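Local coordinates for immunoreactive 84kD antigen PG93 (Porphyromonas gingivalis, PDB 5M11), which serves as an essential surface component of the type-IX secretion system in this oral bacterium and binds zinc and calcium ions, at residues I68-L74 with L115-N120; N354-K358 with F368-D372. One frame throughout, in Å; residues are numbered along the deposited sequence.

Contact 1 of 2, residues I68-L74 with L115-N120; sequences IAYSEQL and LLIVGN
A69, S71 and L74 face L115, I117 and N120 across two strands that lead adjacent four-stranded blades of the N-terminal beta-propeller. The short strand segments run parallel, but their axes are 7.2 Å apart at closest approach, too far for backbone pairing, so side chains fill the gap.

I117 supplies the largest single share of the filling. Its CG1 is anti to the carbonyl carbon (chi1 -65°) and the chain then extends, which carries CD1 over the A69 backbone, 3.5 Å from A69 C, and against A69 CB. The other branch, CG2, is sent to the S71 side and lies 3.8 Å from S71 CB. L115 meets A69 from the other end, CG to A69 CB at 3.8 Å. V78, on the strand paired with 65-71, touches both L115 and I117.

At the strand ends the contact turns polar. S71 OG, anti to its own backbone N, donates to G119 O over 3.0 Å, with a C=O...donor angle of 164°. S71 OG in turn accepts from L74 N at 3.1 Å, an ST motif that fixes the hydroxyl from its own turn. Beyond it, Q73 stretches across the G119-N120 backbone, its NE2 3.5 Å from G119 CA. The Q73 and N120 amide planes are 65° apart, and N120 CB receives L74 CD1 at 3.6 Å.

The chemistry thus divides along the strands: apolar interlock where they run side by side, then one hydroxyl joining the ends of the two strands, giving to G119 O and accepting from L74 N.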
loop_
_atom_site.group_PDB
_atom_site.type_symbol
_atom_site.label_atom_id
_atom_site.label_comp_id
_atom_site.label_asym_id
_atom_site.label_seq_id
_atom_site.Cartn_x
_atom_site.Cartn_y
_atom_site.Cartn_z
ATOM N N ILE A 68 -13.070 -4.394 -14.271
ATOM C CA ILE A 68 -13.988 -3.310 -14.636
ATOM C C ILE A 68 -14.735 -3.612 -15.942
ATOM O O ILE A 68 -14.274 -4.424 -16.749
ATOM C CB ILE A 68 -13.243 -1.952 -14.754
ATOM C CG1 ILE A 68 -11.893 -2.089 -15.511
ATOM C CG2 ILE A 68 -13.088 -1.284 -13.385
ATOM C CD1 ILE A 68 -11.257 -0.727 -15.993
ATOM N N ALA A 69 -15.872 -2.936 -16.158
ATOM C CA ALA A 69 -16.636 -3.016 -17.413
ATOM C C ALA A 69 -17.589 -1.817 -17.532
ATOM O O ALA A 69 -17.987 -1.252 -16.510
ATOM C CB ALA A 69 -17.383 -4.330 -17.528
ATOM N N TYR A 70 -17.919 -1.403 -18.776
ATOM C CA TYR A 70 -18.742 -0.230 -19.053
ATOM C C TYR A 70 -20.108 -0.598 -19.617
ATOM O O TYR A 70 -20.225 -1.471 -20.470
ATOM C CB TYR A 70 -17.989 0.693 -20.032
ATOM C CG TYR A 70 -18.724 1.935 -20.500
ATOM C CD1 TYR A 70 -18.843 3.056 -19.672
ATOM C CD2 TYR A 70 -19.208 2.033 -21.800
ATOM C CE1 TYR A 70 -19.501 4.209 -20.106
ATOM C CE2 TYR A 70 -19.873 3.174 -22.242
ATOM C CZ TYR A 70 -20.024 4.262 -21.390
ATOM O OH TYR A 70 -20.654 5.402 -21.854
ATOM N N SER A 71 -21.137 0.081 -19.146
ATOM C CA SER A 71 -22.477 -0.077 -19.666
ATOM C C SER A 71 -22.741 1.078 -20.633
ATOM O O SER A 71 -23.052 2.202 -20.205
ATOM C CB SER A 71 -23.512 -0.120 -18.549
ATOM O OG SER A 71 -24.804 -0.129 -19.132
ATOM N N GLU A 72 -22.568 0.795 -21.950
ATOM C CA GLU A 72 -22.782 1.717 -23.076
ATOM C C GLU A 72 -24.172 2.369 -22.941
ATOM O O GLU A 72 -24.307 3.583 -23.119
ATOM C CB GLU A 72 -22.627 0.945 -24.403
ATOM C CG GLU A 72 -22.865 1.731 -25.685
ATOM C CD GLU A 72 -22.656 0.942 -26.969
ATOM O OE1 GLU A 72 -21.734 0.091 -27.009
ATOM O OE2 GLU A 72 -23.393 1.198 -27.952
ATOM N N GLN A 73 -25.173 1.564 -22.545
ATOM C CA GLN A 73 -26.547 1.994 -22.360
ATOM C C GLN A 73 -26.664 2.947 -21.162
ATOM O O GLN A 73 -27.250 4.011 -21.317
ATOM C CB GLN A 73 -27.471 0.770 -22.197
ATOM C CG GLN A 73 -28.951 1.044 -22.455
ATOM C CD GLN A 73 -29.824 0.039 -21.727
ATOM O OE1 GLN A 73 -30.391 0.321 -20.653
ATOM N NE2 GLN A 73 -29.939 -1.168 -22.282
ATOM N N LEU A 74 -26.079 2.608 -20.001
ATOM C CA LEU A 74 -26.225 3.447 -18.801
ATOM C C LEU A 74 -25.115 4.501 -18.598
ATOM O O LEU A 74 -25.144 5.210 -17.587
ATOM C CB LEU A 74 -26.312 2.566 -17.548
ATOM C CG LEU A 74 -27.490 1.608 -17.490
ATOM C CD1 LEU A 74 -27.169 0.452 -16.628
ATOM C CD2 LEU A 74 -28.751 2.291 -17.002
ATOM N N LEU A 115 -16.926 -10.598 -16.064
ATOM C CA LEU A 115 -17.764 -9.437 -15.781
ATOM C C LEU A 115 -18.374 -9.061 -17.098
ATOM O O LEU A 115 -17.756 -8.365 -17.895
ATOM C CB LEU A 115 -16.946 -8.295 -15.148
ATOM C CG LEU A 115 -17.585 -6.935 -14.801
ATOM C CD1 LEU A 115 -19.003 -7.064 -14.284
ATOM C CD2 LEU A 115 -16.727 -6.196 -13.787
ATOM N N LEU A 116 -19.540 -9.623 -17.370
ATOM C CA LEU A 116 -20.264 -9.447 -18.608
ATOM C C LEU A 116 -21.376 -8.405 -18.463
ATOM O O LEU A 116 -22.313 -8.621 -17.704
ATOM C CB LEU A 116 -20.846 -10.818 -19.010
ATOM C CG LEU A 116 -21.600 -10.861 -20.325
ATOM C CD1 LEU A 116 -20.646 -10.811 -21.509
ATOM C CD2 LEU A 116 -22.459 -12.088 -20.392
ATOM N N ILE A 117 -21.299 -7.294 -19.204
ATOM C CA ILE A 117 -22.371 -6.272 -19.174
ATOM C C ILE A 117 -23.242 -6.391 -20.444
ATOM O O ILE A 117 -22.756 -6.161 -21.561
ATOM C CB ILE A 117 -21.839 -4.827 -18.991
ATOM C CG1 ILE A 117 -21.166 -4.666 -17.611
ATOM C CG2 ILE A 117 -22.965 -3.814 -19.236
ATOM C CD1 ILE A 117 -20.772 -3.300 -17.223
ATOM N N VAL A 118 -24.509 -6.793 -20.266
ATOM C CA VAL A 118 -25.496 -6.919 -21.349
ATOM C C VAL A 118 -26.607 -5.934 -21.046
ATOM O O VAL A 118 -27.327 -6.121 -20.069
ATOM C CB VAL A 118 -26.038 -8.364 -21.510
ATOM C CG1 VAL A 118 -26.958 -8.465 -22.709
ATOM C CG2 VAL A 118 -24.913 -9.381 -21.599
ATOM N N GLY A 119 -26.690 -4.869 -21.825
ATOM C CA GLY A 119 -27.692 -3.822 -21.628
ATOM C C GLY A 119 -27.562 -3.102 -20.299
ATOM O O GLY A 119 -26.586 -2.383 -20.062
ATOM N N ASN A 120 -28.541 -3.305 -19.413
ATOM C CA ASN A 120 -28.525 -2.638 -18.110
ATOM C C ASN A 120 -28.362 -3.679 -16.969
ATOM O O ASN A 120 -28.660 -3.396 -15.801
ATOM C CB ASN A 120 -29.759 -1.715 -17.933
ATOM C CG ASN A 120 -31.092 -2.405 -18.005
ATOM O OD1 ASN A 120 -31.202 -3.639 -17.930
ATOM N ND2 ASN A 120 -32.150 -1.617 -18.145
#

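Contact 2 of 2, residues N354-K358 with F368-D372; sequences NFDKK and FSFND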
loop_
_atom_site.group_PDB
_atom_site.type_symbol
_atom_site.label_atom_id
_atom_site.label_comp_id
_atom_site.label_asym_id
_atom_site.label_seq_id
_atom_site.Cartn_x
_atom_site.Cartn_y
_atom_site.Cartn_z
ATOM N N ASN A 354 12.991 5.629 -9.482
ATOM C CA ASN A 354 12.969 4.196 -9.142
ATOM C C ASN A 354 14.148 3.389 -9.724
ATOM O O ASN A 354 14.342 3.337 -10.936
ATOM C CB ASN A 354 11.652 3.536 -9.574
ATOM C CG ASN A 354 10.404 4.330 -9.297
ATOM O OD1 ASN A 354 9.554 4.485 -10.164
ATOM N ND2 ASN A 354 10.246 4.845 -8.097
ATOM N N PHE A 355 14.899 2.730 -8.839
ATOM C CA PHE A 355 16.009 1.844 -9.185
ATOM C C PHE A 355 15.497 0.424 -9.054
ATOM O O PHE A 355 15.405 -0.079 -7.939
ATOM C CB PHE A 355 17.248 2.080 -8.284
ATOM C CG PHE A 355 17.783 3.493 -8.267
ATOM C CD1 PHE A 355 18.796 3.881 -9.137
ATOM C CD2 PHE A 355 17.272 4.438 -7.383
ATOM C CE1 PHE A 355 19.289 5.191 -9.124
ATOM C CE2 PHE A 355 17.754 5.750 -7.381
ATOM C CZ PHE A 355 18.765 6.116 -8.247
ATOM N N ASP A 356 15.090 -0.194 -10.170
ATOM C CA ASP A 356 14.560 -1.556 -10.169
ATOM C C ASP A 356 15.658 -2.577 -10.487
ATOM O O ASP A 356 16.809 -2.199 -10.755
ATOM C CB ASP A 356 13.370 -1.701 -11.143
ATOM C CG ASP A 356 13.580 -1.127 -12.535
ATOM O OD1 ASP A 356 13.586 -1.918 -13.514
ATOM O OD2 ASP A 356 13.677 0.118 -12.655
ATOM N N LYS A 357 15.286 -3.876 -10.429
ATOM C CA LYS A 357 16.128 -5.055 -10.662
ATOM C C LYS A 357 16.951 -4.929 -11.952
ATOM O O LYS A 357 18.161 -5.071 -11.891
ATOM C CB LYS A 357 15.244 -6.323 -10.688
ATOM C CG LYS A 357 15.981 -7.657 -10.752
ATOM C CD LYS A 357 15.019 -8.840 -10.661
ATOM C CE LYS A 357 15.540 -10.091 -11.331
ATOM N NZ LYS A 357 16.478 -10.850 -10.467
ATOM N N LYS A 358 16.309 -4.606 -13.089
ATOM C CA LYS A 358 16.948 -4.506 -14.409
ATOM C C LYS A 358 17.913 -3.314 -14.517
ATOM O O LYS A 358 19.055 -3.518 -14.918
ATOM C CB LYS A 358 15.896 -4.459 -15.530
ATOM C CG LYS A 358 14.932 -5.664 -15.542
ATOM C CD LYS A 358 15.456 -6.870 -16.342
ATOM C CE LYS A 358 14.579 -8.095 -16.204
ATOM N NZ LYS A 358 13.358 -8.016 -17.050
ATOM N N PHE A 368 24.829 -11.214 -10.693
ATOM C CA PHE A 368 24.208 -10.964 -9.380
ATOM C C PHE A 368 22.734 -10.719 -9.690
ATOM O O PHE A 368 22.408 -10.506 -10.864
ATOM C CB PHE A 368 24.881 -9.834 -8.583
ATOM C CG PHE A 368 24.868 -8.489 -9.257
ATOM C CD1 PHE A 368 23.912 -7.538 -8.922
ATOM C CD2 PHE A 368 25.826 -8.162 -10.212
ATOM C CE1 PHE A 368 23.907 -6.285 -9.540
ATOM C CE2 PHE A 368 25.811 -6.916 -10.841
ATOM C CZ PHE A 368 24.853 -5.986 -10.500
ATOM N N SER A 369 21.835 -10.813 -8.706
ATOM C CA SER A 369 20.424 -10.730 -9.073
ATOM C C SER A 369 19.675 -9.441 -8.656
ATOM O O SER A 369 18.584 -9.218 -9.188
ATOM C CB SER A 369 19.670 -11.945 -8.537
ATOM O OG SER A 369 19.735 -12.064 -7.125
ATOM N N PHE A 370 20.238 -8.594 -7.772
ATOM C CA PHE A 370 19.577 -7.379 -7.246
ATOM C C PHE A 370 18.132 -7.668 -6.834
ATOM O O PHE A 370 17.177 -7.218 -7.474
ATOM C CB PHE A 370 19.635 -6.130 -8.159
ATOM C CG PHE A 370 19.195 -4.882 -7.406
ATOM C CD1 PHE A 370 19.871 -4.460 -6.265
ATOM C CD2 PHE A 370 18.073 -4.165 -7.807
ATOM C CE1 PHE A 370 19.451 -3.327 -5.562
ATOM C CE2 PHE A 370 17.652 -3.033 -7.097
ATOM C CZ PHE A 370 18.341 -2.624 -5.980
ATOM N N ASN A 371 18.003 -8.477 -5.782
ATOM C CA ASN A 371 16.736 -8.870 -5.188
ATOM C C ASN A 371 16.744 -8.573 -3.702
ATOM O O ASN A 371 17.807 -8.503 -3.076
ATOM C CB ASN A 371 16.459 -10.373 -5.410
ATOM C CG ASN A 371 16.106 -10.804 -6.816
ATOM O OD1 ASN A 371 15.351 -10.151 -7.551
ATOM N ND2 ASN A 371 16.574 -11.981 -7.179
ATOM N N ASP A 372 15.535 -8.438 -3.145
ATOM C CA ASP A 372 15.219 -8.233 -1.742
ATOM C C ASP A 372 16.059 -7.130 -1.127
ATOM O O ASP A 372 16.821 -7.377 -0.187
ATOM C CB ASP A 372 15.355 -9.540 -0.934
ATOM C CG ASP A 372 14.886 -10.783 -1.663
ATOM O OD1 ASP A 372 13.657 -10.916 -1.882
ATOM O OD2 ASP A 372 15.748 -11.619 -2.023
#
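K357 reaches from the start of helix 357-364 to S369 and N371, while the F370 ring packs edge-on against the same strand-helix junction. This is a blade-to-blade connection in a beta-propeller-like array of four-stranded antiparallel sheets: strand 352-356 ends one sheet, and the loop holding 368-372 leads into strand 373-378, the first of the next.

The polar interactions converge on one ammonium group. K357 NZ donates to the backbone S369 O over 3.0 Å, arriving a little out of the carbonyl plane. The C=O...donor angle there is 136°. It also donates to N371 OD1 at 3.2 Å, where the angle of 102° places the nitrogen well to the side of that C=O bond. CG lies anti to the backbone N, and the chain stays extended until chi4 bends it (82°), laying the methylenes along the loop before NZ turns in. Two oxygens therefore hold the lysine end, a setting consistent with a charged ammonium. S369 OG has its own partner outside the two segments, N393 ND2, and D356, just ahead of the helix, bonds through OD2 to T359 OG1.

The nonpolar part belongs to F370. Its ring presents an edge to the strand-helix junction, where F370 CD2 lies 3.6 Å from K357 CA, near the ring plane. F396 meets this ring edge-to-face and V360 of the helix also touches it, so the phenyl group is enclosed between the helix and the following sheet. At the ring edge, too, F370 CE2 comes 3.8 Å from F355 O.

How the contacts relate
From the N terminus, the chain first lays down strand 65-71, completes that sheet through strand 95-98, passes helix 100-103 and returns along strand 112-118. Contact 1 closes this excursion of 40 intervening residues and ties the leading strands of successive blades. Many sheets later, contact 2 closes a much shorter loop, nine residues that are mostly helix. The two loops are in series, neither enclosing nor crossing the other. Contact 1 joins the sheets of strands 65-71 and 112-118, contact 2 those ending in strand 352-356 and beginning with strand 373-378. Their centres stand 41 Å apart and their nearest atoms about 22 Å apart, with no touch between them.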